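Local coordinates for endoglucanase FnCel5A (Fervidobacterium nodosum, PDB 3NCO), which probably hydrolyses internal beta-1,4-glucosidic bonds of cellulose, as a glycoside hydrolase of family 5, at residues 22-27 / 48-53; 90-95 / 132-137; 190-193 / 199-202. All coordinates share one frame; numbering follows the deposited sequence.

Overall arrangement
The three contacts lie round one closed barrel of eight parallel strands, the TIM barrel of the cellulase family. Contacts 1 and 3 are buried. Each sets a barrel strand, with a residue just past its end in contact 1, against what packs outside it, a helix in contact 1 and a loop in contact 3. The two lie on opposite sides of the chain's centre. Contact 2 is nearer the surface and joins a helix end to a loop. All three meet through apolar groups, with no hydrogen bond across any of them. Contact 2 adds a tyrosine edge and a lysine stem to the aliphatic groups. Contacts 1 and 2 touch through a probable hydrogen bond, K51 NZ to D95 O.

Contact 1 of 3, residues 22-27 / 48-53; sequences HGINMG and KIIKER
I24 and M26 meet I50 in a buried, wholly apolar contact between a barrel strand and the helix outside it. The strand, 22-25, and the helix, 44-53, belong to the first beta-alpha-beta unit of a TIM barrel, which strand 57-60 completes. The backbones are nearest at I24 and I50, whose CA atoms are 8.2 Å apart. That gap is filled by side chains, and no hydrogen bond crosses it.

I50 provides more than half of the 117 Å² buried here. Both its branches reach segment 22-27. CG2 turns anti to its backbone N and meets I24, while CG1 lies beside that N (chi1 -67°) and carries CD1 across to M26. I24 answers with its short branch: its CG2 sits between its own backbone N and carbonyl carbon, and so faces the helix. I24 CG2 also comes 4.0 Å from I50 CD1. The side chains of I24 and I50 cross obliquely.

M26, a selenomethionine just beyond the strand end, touches with its CG methylene and not with SE. Its chain bends at the second and third torsions, and F295 packs on it from another loop. F55, in the loop before strand 57-60, also touches I50.

N25 lies between the two contact residues in sequence and points the other way, into the barrel. There its amide bonds to R59 NH1 and to the carbonyls of G259 and Y292. I24 thus faces the helix while N25 faces the barrel interior. The helix side is closed by one methyl-methyl touch, I24 CG2 to I50 CG2 at 3.7 Å, and one methylene-methyl touch, M26 CG to I50 CD1 at 3.6 Å.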
ATOM      1  N   HIS A  22       8.294  -9.002   3.661  1.00 19.27           N
ATOM      2  CA  HIS A  22       7.079  -9.522   3.083  1.00 19.87           C
ATOM      3  C   HIS A  22       5.893  -9.180   3.978  1.00 19.10           C
ATOM      4  O   HIS A  22       5.789  -9.675   5.114  1.00 20.27           O
ATOM      5  CB  HIS A  22       7.173 -11.031   2.908  1.00 21.03           C
ATOM      6  CG  HIS A  22       8.193 -11.481   1.896  1.00 25.06           C
ATOM      7  ND1 HIS A  22       9.537 -11.193   2.007  1.00 30.14           N
ATOM      8  CD2 HIS A  22       8.072 -12.256   0.786  1.00 24.50           C
ATOM      9  CE1 HIS A  22      10.198 -11.762   1.007  1.00 28.93           C
ATOM     10  NE2 HIS A  22       9.333 -12.409   0.249  1.00 24.44           N
ATOM     11  N   GLY A  23       5.026  -8.317   3.440  1.00 18.20           N
ATOM     12  CA  GLY A  23       3.938  -7.754   4.209  1.00 16.98           C
ATOM     13  C   GLY A  23       2.580  -8.100   3.657  1.00 16.10           C
ATOM     14  O   GLY A  23       2.461  -8.876   2.670  1.00 16.75           O
ATOM     15  N   ILE A  24       1.561  -7.555   4.331  1.00 15.07           N
ATOM     16  CA  ILE A  24       0.178  -7.735   3.843  1.00 15.79           C
ATOM     17  C   ILE A  24      -0.653  -6.484   4.126  1.00 16.35           C
ATOM     18  O   ILE A  24      -0.376  -5.741   5.061  1.00 17.49           O
ATOM     19  CB  ILE A  24      -0.415  -9.009   4.464  1.00 16.49           C
ATOM     20  CG1 ILE A  24      -1.702  -9.570   3.742  1.00 17.75           C
ATOM     21  CG2 ILE A  24      -0.593  -8.812   5.996  1.00 15.19           C
ATOM     22  CD1 ILE A  24      -2.065 -10.878   4.259  1.00 21.17           C
ATOM     23  N   ASN A  25      -1.653  -6.234   3.268  1.00 14.82           N
ATOM     24  CA  ASN A  25      -2.552  -5.114   3.438  1.00 16.81           C
ATOM     25  C   ASN A  25      -3.733  -5.548   4.272  1.00 18.40           C
ATOM     26  O   ASN A  25      -4.346  -6.588   3.985  1.00 18.32           O
ATOM     27  CB  ASN A  25      -3.094  -4.696   2.074  1.00 16.57           C
ATOM     28  CG  ASN A  25      -2.100  -3.866   1.277  1.00 17.88           C
ATOM     29  OD1 ASN A  25      -2.086  -2.652   1.417  1.00 12.49           O
ATOM     30  ND2 ASN A  25      -1.238  -4.493   0.499  1.00 13.27           N
HETATM   31  N   MSE A  26      -4.052  -4.685   5.237  1.00 19.24           N
HETATM   32  CA  MSE A  26      -5.211  -4.918   6.112  1.00 19.11           C
HETATM   33  C   MSE A  26      -6.275  -3.963   5.603  1.00 21.94           C
HETATM   34  O   MSE A  26      -6.514  -2.878   6.168  1.00 22.55           O
HETATM   35  CB  MSE A  26      -4.764  -4.805   7.581  1.00 22.00           C
HETATM   36  CG  MSE A  26      -4.414  -6.310   8.146  1.00 15.89           C
HETATM   37 SE   MSE A  26      -6.521  -6.688   8.703  1.00 33.96          SE
HETATM   38  CE  MSE A  26      -7.826  -6.340   7.382  1.00 31.16           C
ATOM     39  N   GLY A  27      -6.837  -4.391   4.480  1.00 21.70           N
ATOM     40  CA  GLY A  27      -7.769  -3.626   3.646  1.00 21.82           C
ATOM     41  C   GLY A  27      -9.259  -3.933   3.786  1.00 20.68           C
ATOM     42  O   GLY A  27      -9.665  -4.950   4.400  1.00 22.81           O
ATOM     43  N   LYS A  48      -1.736 -10.715  15.615  1.00 20.47           N
ATOM     44  CA  LYS A  48      -1.051 -11.878  16.151  1.00 22.60           C
ATOM     45  C   LYS A  48      -1.051 -12.978  15.088  1.00 21.74           C
ATOM     46  O   LYS A  48      -0.046 -13.631  14.881  1.00 22.61           O
ATOM     47  CB  LYS A  48      -1.734 -12.365  17.455  1.00 22.46           C
ATOM     48  CG  LYS A  48      -1.167 -13.668  18.000  1.00 24.65           C
ATOM     49  CD  LYS A  48      -1.930 -14.101  19.244  1.00 28.38           C
ATOM     50  CE  LYS A  48      -1.460 -15.510  19.676  1.00 35.66           C
ATOM     51  NZ  LYS A  48      -2.080 -16.037  20.928  1.00 41.55           N
ATOM     52  N   ILE A  49      -2.175 -13.131  14.390  1.00 20.42           N
ATOM     53  CA  ILE A  49      -2.312 -14.120  13.285  1.00 19.95           C
ATOM     54  C   ILE A  49      -1.352 -13.846  12.131  1.00 19.12           C
ATOM     55  O   ILE A  49      -0.650 -14.722  11.629  1.00 20.09           O
ATOM     56  CB  ILE A  49      -3.784 -14.146  12.844  1.00 20.27           C
ATOM     57  CG1 ILE A  49      -4.623 -14.797  13.956  1.00 21.19           C
ATOM     58  CG2 ILE A  49      -4.008 -14.875  11.531  1.00 20.57           C
ATOM     59  CD1 ILE A  49      -6.108 -14.521  13.866  1.00 22.82           C
ATOM     60  N   ILE A  50      -1.346 -12.600  11.705  1.00 18.20           N
ATOM     61  CA  ILE A  50      -0.425 -12.190  10.659  1.00 18.68           C
ATOM     62  C   ILE A  50       1.043 -12.435  11.022  1.00 19.22           C
ATOM     63  O   ILE A  50       1.833 -12.942  10.216  1.00 19.03           O
ATOM     64  CB  ILE A  50      -0.692 -10.680  10.298  1.00 18.65           C
ATOM     65  CG1 ILE A  50      -2.090 -10.539   9.634  1.00 16.16           C
ATOM     66  CG2 ILE A  50       0.429 -10.093   9.355  1.00 18.69           C
ATOM     67  CD1 ILE A  50      -2.545  -9.090   9.448  1.00 19.61           C
ATOM     68  N   LYS A  51       1.418 -12.038  12.233  1.00 19.00           N
ATOM     69  CA  LYS A  51       2.824 -12.189  12.637  1.00 19.85           C
ATOM     70  C   LYS A  51       3.150 -13.670  12.735  1.00 20.26           C
ATOM     71  O   LYS A  51       4.185 -14.085  12.213  1.00 20.91           O
ATOM     72  CB  LYS A  51       3.090 -11.502  13.977  1.00 20.13           C
ATOM     73  CG  LYS A  51       4.579 -11.656  14.512  1.00 20.38           C
ATOM     74  CD  LYS A  51       5.567 -10.911  13.622  1.00 21.35           C
ATOM     75  CE  LYS A  51       7.032 -11.040  14.138  1.00 23.97           C
ATOM     76  NZ  LYS A  51       7.904 -10.116  13.354  1.00 24.62           N
ATOM     77  N   GLU A  52       2.261 -14.467  13.365  1.00 19.65           N
ATOM     78  CA  GLU A  52       2.542 -15.919  13.524  1.00 24.40           C
ATOM     79  C   GLU A  52       2.781 -16.591  12.183  1.00 22.52           C
ATOM     80  O   GLU A  52       3.585 -17.557  12.080  1.00 24.21           O
ATOM     81  CB  GLU A  52       1.402 -16.699  14.232  1.00 24.55           C
ATOM     82  CG  GLU A  52       1.005 -16.187  15.563  1.00 30.79           C
ATOM     83  CD  GLU A  52      -0.201 -16.926  16.196  1.00 32.45           C
ATOM     84  OE1 GLU A  52       0.043 -17.595  17.242  1.00 42.72           O
ATOM     85  OE2 GLU A  52      -1.382 -16.821  15.691  1.00 41.13           O
ATOM     86  N   ARG A  53       2.049 -16.154  11.163  1.00 21.73           N
ATOM     87  CA  ARG A  53       2.188 -16.782   9.841  1.00 20.85           C
ATOM     88  C   ARG A  53       3.529 -16.469   9.200  1.00 20.44           C
ATOM     89  O   ARG A  53       4.006 -17.243   8.336  1.00 20.36           O
ATOM     90  CB  ARG A  53       1.011 -16.412   8.924  1.00 19.91           C
ATOM     91  CG  ARG A  53       1.053 -17.067   7.544  1.00 20.00           C
ATOM     92  CD  ARG A  53       1.028 -18.630   7.645  1.00 19.06           C
ATOM     93  NE  ARG A  53       1.061 -19.286   6.335  1.00 22.28           N
ATOM     94  CZ  ARG A  53       2.186 -19.505   5.646  1.00 24.13           C
ATOM     95  NH1 ARG A  53       3.362 -19.128   6.154  1.00 24.68           N
ATOM     96  NH2 ARG A  53       2.143 -20.094   4.442  1.00 24.26           N
TER

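Contact 2 of 3, residues 90-95 / 132-137; sequences VALKND and DYPDKL
L92 and K136 mark the closest approach of the two backbones, CA to CA 7.7 Å, where the last turn of helix 78-93 faces a type I beta turn running from P134 to L137. The beta turn is closed by L137 N on P134 O at 3.1 Å.

L92 carries the whole contact from the helix side. Its CG lies beside the backbone N (chi1 -71°), and the two methyls of the fork go to different parts of the loop. L92 CD1 comes to the edge of the Y133 ring, near the ring plane, and is 3.8 Å from Y133 CD2. On the pyrrolidine ring of the next residue, L92 CD1 also lies 4.0 Å from P134 CG. L92 CD2 rests against the stem of K136, 4.1 Å from K136 CB. The K136 chain then runs on extended. The polar end of Y133 is held elsewhere: its OH bonds to D89 on the same helix, so the loop grips helix 78-93 at a second point.

In the TIM barrel this is the region where a helix gives way to strand 97-101 and the loop after helix 112-130 leads into the neighbouring strand 137-140. V98 of strand 97-101 touches both L92 and L137. R172 bonds to the carbonyls of Y133, P134 and L137.

The helix ends in a Schellman motif, with D95 at positive phi (59°) as its C-prime residue. D95 N bonds to L92 O at 3.0 Å. One residue earlier, N94 folds back on the last turn. Its ND2 reaches V90 O at 2.9 Å, while its own backbone N reaches the same oxygen at 3.2 Å from the opposite face of the carbonyl plane.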
ATOM      1  N   VAL A  90      -1.549  -2.117  18.584  1.00 16.53           N
ATOM      2  CA  VAL A  90      -1.642  -3.567  18.585  1.00 16.96           C
ATOM      3  C   VAL A  90      -0.702  -4.181  17.540  1.00 18.14           C
ATOM      4  O   VAL A  90      -0.093  -5.215  17.772  1.00 19.08           O
ATOM      5  CB  VAL A  90      -3.095  -4.005  18.310  1.00 17.63           C
ATOM      6  CG1 VAL A  90      -3.179  -5.506  18.205  1.00 18.09           C
ATOM      7  CG2 VAL A  90      -4.027  -3.515  19.396  1.00 21.01           C
ATOM      8  N   ALA A  91      -0.595  -3.574  16.365  1.00 16.64           N
ATOM      9  CA  ALA A  91       0.287  -4.217  15.387  1.00 16.47           C
ATOM     10  C   ALA A  91       1.760  -4.139  15.822  1.00 17.06           C
ATOM     11  O   ALA A  91       2.496  -5.094  15.675  1.00 18.60           O
ATOM     12  CB  ALA A  91       0.109  -3.540  14.015  1.00 15.16           C
ATOM     13  N   LEU A  92       2.154  -3.015  16.418  1.00 17.57           N
ATOM     14  CA  LEU A  92       3.532  -2.849  16.929  1.00 17.49           C
ATOM     15  C   LEU A  92       3.761  -3.781  18.105  1.00 18.36           C
ATOM     16  O   LEU A  92       4.877  -4.291  18.312  1.00 19.19           O
ATOM     17  CB  LEU A  92       3.786  -1.398  17.329  1.00 17.56           C
ATOM     18  CG  LEU A  92       3.900  -0.352  16.250  1.00 19.58           C
ATOM     19  CD1 LEU A  92       4.010   1.011  16.932  1.00 18.89           C
ATOM     20  CD2 LEU A  92       5.118  -0.672  15.337  1.00 20.79           C
ATOM     21  N   LYS A  93       2.701  -4.025  18.864  1.00 18.43           N
ATOM     22  CA  LYS A  93       2.803  -4.936  19.975  1.00 19.84           C
ATOM     23  C   LYS A  93       3.159  -6.343  19.489  1.00 19.98           C
ATOM     24  O   LYS A  93       3.841  -7.080  20.172  1.00 21.03           O
ATOM     25  CB  LYS A  93       1.486  -4.945  20.798  1.00 20.01           C
ATOM     26  CG  LYS A  93       1.366  -6.100  21.785  1.00 21.22           C
ATOM     27  CD  LYS A  93      -0.048  -6.150  22.428  1.00 22.75           C
ATOM     28  CE  LYS A  93      -0.077  -7.139  23.619  1.00 25.58           C
ATOM     29  NZ  LYS A  93      -1.453  -7.185  24.232  1.00 27.65           N
ATOM     30  N   ASN A  94       2.687  -6.680  18.278  1.00 19.80           N
ATOM     31  CA  ASN A  94       2.928  -8.000  17.690  1.00 19.13           C
ATOM     32  C   ASN A  94       4.140  -7.962  16.752  1.00 21.14           C
ATOM     33  O   ASN A  94       4.303  -8.840  15.882  1.00 20.39           O
ATOM     34  CB  ASN A  94       1.677  -8.445  16.916  1.00 19.47           C
ATOM     35  CG  ASN A  94       0.610  -8.947  17.832  1.00 17.62           C
ATOM     36  OD1 ASN A  94       0.662 -10.086  18.296  1.00 19.79           O
ATOM     37  ND2 ASN A  94      -0.364  -8.073  18.139  1.00 19.53           N
ATOM     38  N   ASP A  95       5.007  -6.973  16.960  1.00 20.67           N
ATOM     39  CA  ASP A  95       6.320  -6.927  16.282  1.00 20.62           C
ATOM     40  C   ASP A  95       6.200  -6.897  14.748  1.00 19.47           C
ATOM     41  O   ASP A  95       7.031  -7.477  14.019  1.00 19.44           O
ATOM     42  CB  ASP A  95       7.202  -8.082  16.730  1.00 22.11           C
ATOM     43  CG  ASP A  95       7.641  -7.949  18.180  1.00 23.84           C
ATOM     44  OD1 ASP A  95       7.632  -6.825  18.727  1.00 26.63           O
ATOM     45  OD2 ASP A  95       8.017  -8.981  18.770  1.00 31.60           O
ATOM     46  N   ASP A 132       6.048  10.492  18.281  1.00 22.43           N
ATOM     47  CA  ASP A 132       6.936   9.842  19.239  1.00 23.75           C
ATOM     48  C   ASP A 132       6.883   8.313  19.085  1.00 23.60           C
ATOM     49  O   ASP A 132       7.477   7.601  19.894  1.00 25.45           O
ATOM     50  CB  ASP A 132       6.595  10.274  20.677  1.00 25.15           C
ATOM     51  CG  ASP A 132       6.886  11.775  20.919  1.00 29.17           C
ATOM     52  OD1 ASP A 132       7.972  12.224  20.510  1.00 32.31           O
ATOM     53  OD2 ASP A 132       6.036  12.498  21.505  1.00 34.14           O
ATOM     54  N   TYR A 133       6.149   7.818  18.092  1.00 22.36           N
ATOM     55  CA  TYR A 133       6.061   6.374  17.874  1.00 21.03           C
ATOM     56  C   TYR A 133       7.393   5.819  17.390  1.00 21.54           C
ATOM     57  O   TYR A 133       8.147   6.533  16.725  1.00 21.72           O
ATOM     58  CB  TYR A 133       4.934   6.064  16.859  1.00 20.15           C
ATOM     59  CG  TYR A 133       3.597   5.836  17.524  1.00 21.42           C
ATOM     60  CD1 TYR A 133       2.950   6.872  18.194  1.00 22.52           C
ATOM     61  CD2 TYR A 133       2.980   4.602  17.457  1.00 19.50           C
ATOM     62  CE1 TYR A 133       1.712   6.688  18.819  1.00 23.93           C
ATOM     63  CE2 TYR A 133       1.751   4.388  18.063  1.00 21.26           C
ATOM     64  CZ  TYR A 133       1.112   5.437  18.757  1.00 23.34           C
ATOM     65  OH  TYR A 133      -0.125   5.281  19.378  1.00 25.43           O
ATOM     66  N   PRO A 134       7.685   4.534  17.699  1.00 22.09           N
ATOM     67  CA  PRO A 134       8.933   3.903  17.237  1.00 22.21           C
ATOM     68  C   PRO A 134       9.114   4.001  15.718  1.00 21.03           C
ATOM     69  O   PRO A 134       8.124   4.147  14.965  1.00 20.62           O
ATOM     70  CB  PRO A 134       8.738   2.424  17.557  1.00 21.61           C
ATOM     71  CG  PRO A 134       7.544   2.274  18.340  1.00 23.91           C
ATOM     72  CD  PRO A 134       6.871   3.621  18.535  1.00 23.44           C
ATOM     73  N   ASP A 135      10.362   3.849  15.268  1.00 20.97           N
ATOM     74  CA  ASP A 135      10.662   4.035  13.846  1.00 20.74           C
ATOM     75  C   ASP A 135      10.155   2.894  12.932  1.00 20.48           C
ATOM     76  O   ASP A 135      10.295   2.992  11.713  1.00 21.12           O
ATOM     77  CB  ASP A 135      12.161   4.281  13.645  1.00 21.80           C
ATOM     78  CG  ASP A 135      13.026   3.087  14.044  1.00 24.39           C
ATOM     79  OD1 ASP A 135      12.545   1.991  14.449  1.00 25.24           O
ATOM     80  OD2 ASP A 135      14.257   3.261  13.924  1.00 30.33           O
ATOM     81  N   LYS A 136       9.524   1.877  13.534  1.00 19.73           N
ATOM     82  CA  LYS A 136       8.926   0.736  12.829  1.00 19.24           C
ATOM     83  C   LYS A 136       7.514   1.097  12.339  1.00 16.81           C
ATOM     84  O   LYS A 136       6.878   0.284  11.715  1.00 16.30           O
ATOM     85  CB  LYS A 136       8.858  -0.493  13.742  1.00 20.53           C
ATOM     86  CG  LYS A 136      10.240  -1.127  13.915  1.00 23.10           C
ATOM     87  CD  LYS A 136      10.278  -1.940  15.193  1.00 34.77           C
ATOM     88  CE  LYS A 136      11.733  -2.436  15.421  1.00 39.36           C
ATOM     89  NZ  LYS A 136      11.860  -3.047  16.761  1.00 45.72           N
ATOM     90  N   LEU A 137       7.048   2.299  12.688  1.00 17.62           N
ATOM     91  CA  LEU A 137       5.872   2.913  12.030  1.00 17.01           C
ATOM     92  C   LEU A 137       6.349   3.838  10.896  1.00 17.17           C
ATOM     93  O   LEU A 137       7.068   4.816  11.165  1.00 18.24           O
ATOM     94  CB  LEU A 137       5.057   3.762  13.007  1.00 18.06           C
ATOM     95  CG  LEU A 137       3.865   4.526  12.404  1.00 16.80           C
ATOM     96  CD1 LEU A 137       2.745   3.561  11.898  1.00 20.36           C
ATOM     97  CD2 LEU A 137       3.325   5.528  13.437  1.00 19.10           C
TER

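Contact 3 of 3, residues 190-193 / 199-202; sequences LKLV and IVSF
The loop leading into barrel strand 198-204 folds back over that strand, and L190 and L192 both close on V200. The closest CA atoms, L192 CA and V200 CA, are 9.0 Å apart, so only side chains meet.

L190 comes tip to tip with V200. L190 CD2 lies over the valine fork, 3.6 Å from V200 CG1 and 3.9 Å from V200 CG2. L192 arrives at a slant, and L192 CD2 touches V200 CG2 at 3.7 Å. Of the two methyls of V200, CG1 is anti to the backbone N (chi1 165°) and serves L190, while CG2 meets both leucines.

V200 stands on the outer side of the sixth strand of the TIM barrel, while its neighbours I199 and S201 point away from the loop. The strand itself is bonded between strands 174-177 and 256-261. W248 of helix 232-252 touches L190, L192 and V200, and so joins the same apolar cluster. W154 of helix 151-168 also touches L190, and side chains of that helix bond to the backbone of K191: N155 OD1 takes its N, and Y158 OH bonds to its O.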
ATOM      1  N   LEU A 190       7.388  10.415 -11.842  1.00 19.51           N
ATOM      2  CA  LEU A 190       7.524  10.863 -10.445  1.00 19.99           C
ATOM      3  C   LEU A 190       8.789  11.688 -10.291  1.00 20.81           C
ATOM      4  O   LEU A 190       9.870  11.237 -10.703  1.00 23.49           O
ATOM      5  CB  LEU A 190       7.576   9.636  -9.532  1.00 20.45           C
ATOM      6  CG  LEU A 190       7.628   9.817  -8.031  1.00 22.90           C
ATOM      7  CD1 LEU A 190       6.439  10.649  -7.514  1.00 18.41           C
ATOM      8  CD2 LEU A 190       7.701   8.424  -7.333  1.00 19.81           C
ATOM      9  N   LYS A 191       8.661  12.897  -9.715  1.00 20.18           N
ATOM     10  CA  LYS A 191       9.819  13.755  -9.403  1.00 20.87           C
ATOM     11  C   LYS A 191      10.127  13.651  -7.907  1.00 20.70           C
ATOM     12  O   LYS A 191       9.252  13.924  -7.075  1.00 19.93           O
ATOM     13  CB  LYS A 191       9.542  15.204  -9.793  1.00 21.05           C
ATOM     14  CG  LYS A 191      10.684  16.086  -9.540  1.00 26.03           C
ATOM     15  CD  LYS A 191      10.291  17.557  -9.512  1.00 34.99           C
ATOM     16  CE  LYS A 191       9.987  18.070 -10.906  1.00 38.76           C
ATOM     17  NZ  LYS A 191       9.590  19.504 -10.751  1.00 41.43           N
ATOM     18  N   LEU A 192      11.358  13.266  -7.575  1.00 19.99           N
ATOM     19  CA  LEU A 192      11.734  13.057  -6.172  1.00 20.52           C
ATOM     20  C   LEU A 192      12.118  14.386  -5.501  1.00 22.39           C
ATOM     21  O   LEU A 192      12.035  15.461  -6.123  1.00 26.28           O
ATOM     22  CB  LEU A 192      12.792  11.948  -6.043  1.00 20.92           C
ATOM     23  CG  LEU A 192      12.305  10.574  -6.504  1.00 19.03           C
ATOM     24  CD1 LEU A 192      13.405   9.539  -6.361  1.00 24.21           C
ATOM     25  CD2 LEU A 192      11.115  10.159  -5.604  1.00 20.10           C
ATOM     26  N   VAL A 193      12.404  14.340  -4.228  1.00 20.70           N
ATOM     27  CA  VAL A 193      12.910  15.499  -3.495  1.00 21.11           C
ATOM     28  C   VAL A 193      14.160  15.013  -2.776  1.00 21.07           C
ATOM     29  O   VAL A 193      14.409  13.810  -2.716  1.00 20.45           O
ATOM     30  CB  VAL A 193      11.879  16.023  -2.486  1.00 22.81           C
ATOM     31  CG1 VAL A 193      10.667  16.614  -3.258  1.00 23.13           C
ATOM     32  CG2 VAL A 193      11.457  14.949  -1.557  1.00 22.06           C
ATOM     33  N   ILE A 199      10.726   6.210   0.516  1.00 15.60           N
ATOM     34  CA  ILE A 199      10.673   4.988  -0.285  1.00 14.38           C
ATOM     35  C   ILE A 199       9.611   5.208  -1.343  1.00 14.70           C
ATOM     36  O   ILE A 199       8.557   5.784  -1.049  1.00 15.72           O
ATOM     37  CB  ILE A 199      10.256   3.801   0.630  1.00 12.56           C
ATOM     38  CG1 ILE A 199      11.390   3.529   1.650  1.00 15.92           C
ATOM     39  CG2 ILE A 199       9.984   2.503  -0.155  1.00 12.04           C
ATOM     40  CD1 ILE A 199      11.035   2.495   2.708  1.00 18.17           C
ATOM     41  N   VAL A 200       9.855   4.709  -2.555  1.00 15.21           N
ATOM     42  CA  VAL A 200       8.842   4.919  -3.610  1.00 14.42           C
ATOM     43  C   VAL A 200       8.060   3.624  -3.707  1.00 13.61           C
ATOM     44  O   VAL A 200       8.626   2.526  -3.548  1.00 15.60           O
ATOM     45  CB  VAL A 200       9.566   5.257  -4.976  1.00 16.09           C
ATOM     46  CG1 VAL A 200       8.631   5.113  -6.156  1.00 16.54           C
ATOM     47  CG2 VAL A 200      10.176   6.674  -4.906  1.00 17.08           C
ATOM     48  N   SER A 201       6.752   3.739  -3.942  1.00 14.48           N
ATOM     49  CA  SER A 201       5.934   2.531  -4.067  1.00 13.99           C
ATOM     50  C   SER A 201       5.107   2.470  -5.347  1.00 15.19           C
ATOM     51  O   SER A 201       4.519   3.463  -5.735  1.00 16.44           O
ATOM     52  CB  SER A 201       5.010   2.456  -2.853  1.00 16.32           C
ATOM     53  OG  SER A 201       4.179   1.330  -2.951  1.00 13.86           O
ATOM     54  N   PHE A 202       5.033   1.274  -5.953  1.00 14.82           N
ATOM     55  CA  PHE A 202       4.089   1.059  -7.092  1.00 14.93           C
ATOM     56  C   PHE A 202       3.215  -0.121  -6.748  1.00 14.99           C
ATOM     57  O   PHE A 202       3.506  -0.803  -5.765  1.00 14.59           O
ATOM     58  CB  PHE A 202       4.790   0.852  -8.454  1.00 14.50           C
ATOM     59  CG  PHE A 202       5.458  -0.514  -8.629  1.00 15.49           C
ATOM     60  CD1 PHE A 202       4.973  -1.427  -9.560  1.00 14.18           C
ATOM     61  CD2 PHE A 202       6.618  -0.846  -7.889  1.00 14.38           C
ATOM     62  CE1 PHE A 202       5.634  -2.695  -9.742  1.00 16.70           C
ATOM     63  CE2 PHE A 202       7.251  -2.088  -8.052  1.00 16.39           C
ATOM     64  CZ  PHE A 202       6.759  -2.990  -8.968  1.00 16.60           C
TER